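Local coordinates for peptide ABC transporter, peptide-binding protein (Thermus thermophilus, PDB 2D5W), which binds oligopeptides, here a pentapeptide, and probably hands them to an ABC transporter for uptake, at residues L275-G280 with G347-A352. Sequence-based numbering, arbitrary orientation.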
ATOM      1  N   LEU A 275     -15.132   5.554  -0.255  1.00  8.29           N
ATOM      2  CA  LEU A 275     -15.567   6.837   0.285  1.00  9.26           C
ATOM      3  C   LEU A 275     -14.600   7.365   1.329  1.00  9.34           C
ATOM      4  O   LEU A 275     -13.903   6.597   1.990  1.00 10.04           O
ATOM      5  CB  LEU A 275     -16.947   6.687   0.927  1.00 10.65           C
ATOM      6  CG  LEU A 275     -18.048   6.071   0.065  1.00 10.25           C
ATOM      7  CD1 LEU A 275     -19.316   5.903   0.899  1.00 11.91           C
ATOM      8  CD2 LEU A 275     -18.307   6.951  -1.147  1.00 10.96           C
ATOM      9  N   THR A 276     -14.566   8.682   1.484  1.00  9.15           N
ATOM     10  CA  THR A 276     -13.693   9.273   2.481  1.00 10.24           C
ATOM     11  C   THR A 276     -14.472   9.452   3.787  1.00  9.71           C
ATOM     12  O   THR A 276     -15.700   9.357   3.807  1.00  9.24           O
ATOM     13  CB  THR A 276     -13.087  10.603   1.975  1.00  9.87           C
ATOM     14  OG1 THR A 276     -14.125  11.486   1.540  1.00 10.43           O
ATOM     15  CG2 THR A 276     -12.156  10.329   0.798  1.00 11.62           C
ATOM     16  N   PHE A 277     -13.750   9.685   4.874  1.00 10.31           N
ATOM     17  CA  PHE A 277     -14.338   9.815   6.207  1.00  9.79           C
ATOM     18  C   PHE A 277     -15.553  10.737   6.290  1.00  9.92           C
ATOM     19  O   PHE A 277     -16.590  10.370   6.854  1.00 10.12           O
ATOM     20  CB  PHE A 277     -13.257  10.289   7.178  1.00 10.13           C
ATOM     21  CG  PHE A 277     -13.627  10.154   8.628  1.00 10.04           C
ATOM     22  CD1 PHE A 277     -13.367   8.976   9.321  1.00 11.33           C
ATOM     23  CD2 PHE A 277     -14.212  11.214   9.309  1.00 11.16           C
ATOM     24  CE1 PHE A 277     -13.683   8.858  10.674  1.00 11.95           C
ATOM     25  CE2 PHE A 277     -14.531  11.106  10.662  1.00 11.24           C
ATOM     26  CZ  PHE A 277     -14.265   9.926  11.345  1.00 12.09           C
ATOM     27  N   ASP A 278     -15.416  11.936   5.737  1.00  9.67           N
ATOM     28  CA  ASP A 278     -16.490  12.921   5.740  1.00 10.50           C
ATOM     29  C   ASP A 278     -17.740  12.405   5.034  1.00 10.24           C
ATOM     30  O   ASP A 278     -18.864  12.678   5.455  1.00 10.34           O
ATOM     31  CB  ASP A 278     -16.012  14.215   5.072  1.00  9.72           C
ATOM     32  CG  ASP A 278     -15.443  13.983   3.680  1.00 10.63           C
ATOM     33  OD1 ASP A 278     -15.939  14.611   2.720  1.00 11.57           O
ATOM     34  OD2 ASP A 278     -14.497  13.177   3.545  1.00 11.35           O
ATOM     35  N   GLN A 279     -17.554  11.650   3.958  1.00  9.93           N
ATOM     36  CA  GLN A 279     -18.698  11.128   3.225  1.00  9.85           C
ATOM     37  C   GLN A 279     -19.439  10.070   4.033  1.00 10.14           C
ATOM     38  O   GLN A 279     -20.667   9.987   3.987  1.00 10.95           O
ATOM     39  CB  GLN A 279     -18.245  10.542   1.890  1.00  9.41           C
ATOM     40  CG  GLN A 279     -17.581  11.555   0.980  1.00 10.94           C
ATOM     41  CD  GLN A 279     -17.160  10.948  -0.336  1.00 11.22           C
ATOM     42  OE1 GLN A 279     -16.387   9.988  -0.372  1.00 11.64           O
ATOM     43  NE2 GLN A 279     -17.672  11.496  -1.429  1.00 15.25           N
ATOM     44  N   GLY A 280     -18.686   9.276   4.787  1.00 10.08           N
ATOM     45  CA  GLY A 280     -19.286   8.231   5.596  1.00 11.30           C
ATOM     46  C   GLY A 280     -20.213   8.764   6.668  1.00 12.26           C
ATOM     47  O   GLY A 280     -21.099   8.049   7.136  1.00 12.99           O
ATOM     48  N   GLY A 347     -12.399  16.802  13.650  1.00 13.08           N
ATOM     49  CA  GLY A 347     -11.227  16.341  14.377  1.00 13.00           C
ATOM     50  C   GLY A 347     -11.122  14.848  14.621  1.00 13.17           C
ATOM     51  O   GLY A 347     -10.177  14.394  15.271  1.00 13.95           O
ATOM     52  N   LEU A 348     -12.066  14.075  14.092  1.00 13.22           N
ATOM     53  CA  LEU A 348     -12.068  12.632  14.306  1.00 13.13           C
ATOM     54  C   LEU A 348     -10.922  11.885  13.618  1.00 12.63           C
ATOM     55  O   LEU A 348     -10.608  10.751  13.981  1.00 14.16           O
ATOM     56  CB  LEU A 348     -13.435  12.061  13.929  1.00 14.05           C
ATOM     57  CG  LEU A 348     -14.546  12.621  14.833  1.00 15.37           C
ATOM     58  CD1 LEU A 348     -15.903  12.125  14.361  1.00 16.17           C
ATOM     59  CD2 LEU A 348     -14.296  12.210  16.281  1.00 17.41           C
ATOM     60  N   GLN A 349     -10.319  12.511  12.610  1.00 11.15           N
ATOM     61  CA  GLN A 349      -9.135  11.961  11.945  1.00 10.57           C
ATOM     62  C   GLN A 349      -8.133  13.029  12.362  1.00 11.66           C
ATOM     63  O   GLN A 349      -8.138  14.143  11.836  1.00 12.96           O
ATOM     64  CB  GLN A 349      -9.315  11.889  10.426  1.00 10.52           C
ATOM     65  CG  GLN A 349     -10.204  10.716  10.019  1.00 10.21           C
ATOM     66  CD  GLN A 349     -10.203  10.422   8.530  1.00  9.34           C
ATOM     67  OE1 GLN A 349     -10.205   9.259   8.120  1.00  9.91           O
ATOM     68  NE2 GLN A 349     -10.220  11.470   7.712  1.00  9.27           N
ATOM     69  N   PRO A 350      -7.274  12.707  13.341  1.00 11.23           N
ATOM     70  CA  PRO A 350      -6.272  13.630  13.874  1.00 10.93           C
ATOM     71  C   PRO A 350      -5.073  13.981  13.023  1.00 11.10           C
ATOM     72  O   PRO A 350      -4.601  13.178  12.222  1.00  9.37           O
ATOM     73  CB  PRO A 350      -5.849  12.948  15.165  1.00 12.32           C
ATOM     74  CG  PRO A 350      -5.832  11.508  14.749  1.00 13.22           C
ATOM     75  CD  PRO A 350      -7.123  11.372  13.955  1.00 12.47           C
ATOM     76  N   VAL A 351      -4.576  15.195  13.227  1.00 10.40           N
ATOM     77  CA  VAL A 351      -3.391  15.658  12.534  1.00 10.12           C
ATOM     78  C   VAL A 351      -2.261  14.703  12.912  1.00  9.75           C
ATOM     79  O   VAL A 351      -2.145  14.291  14.073  1.00 10.48           O
ATOM     80  CB  VAL A 351      -3.021  17.090  12.977  1.00  9.71           C
ATOM     81  CG1 VAL A 351      -1.686  17.495  12.373  1.00 10.15           C
ATOM     82  CG2 VAL A 351      -4.112  18.062  12.550  1.00 10.50           C
ATOM     83  N   ALA A 352      -1.451  14.346  11.921  1.00  9.58           N
ATOM     84  CA  ALA A 352      -0.320  13.448  12.108  1.00  9.09           C
ATOM     85  C   ALA A 352       0.971  14.258  12.126  1.00  9.92           C
ATOM     86  O   ALA A 352       1.101  15.241  11.390  1.00  9.49           O
ATOM     87  CB  ALA A 352      -0.277  12.432  10.979  1.00  9.32           C
TER
HETATM   88  O   HOH W   1     -10.909  10.475   4.853  1.00 11.33           O
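The Gln349 side chain stacks on Phe277, its amide over the CB-CG end of the ring and tilted 25° from the ring plane. The two side chains run past each other in opposite directions. CG of Gln349 makes a CH-pi contact over one face, 3.8 Å from the ring centroid. Farther out, its CD sits 3.4 Å from CG of Phe277. CB of Phe277 points toward the 347-352 loop, and with CG anti to the backbone N (chi1 -166°) the ring lies alongside Gln349. The Leu348 side chain crosses that of Phe277 at about a right angle. Its CB meets CZ of Phe277 at 3.5 Å, an apolar contact.

No direct hydrogen bond joins the segments. One water bridges them, accepting from Phe277 N at 2.9 Å and from Gln349 NE2 at 3.1 Å. Gln349 OE1 bonds to Ala551 N on strand 544-557, so both ends of the amide are held. Phe297 also meets the Phe277 ring. An alanine in place of Phe277 would probably leave Gln349 CG and Leu348 CB without their aromatic partner and open a gap beside Phe297.

In sequence, the short helix 277-280 falls between strand 269-270, at the edge of one mixed sheet, and strand 293-308 of another. The contact thus packs the loop after helix 337-345 onto the connection between two sheets, within the multi-domain fold of family 5 solute-binding proteins.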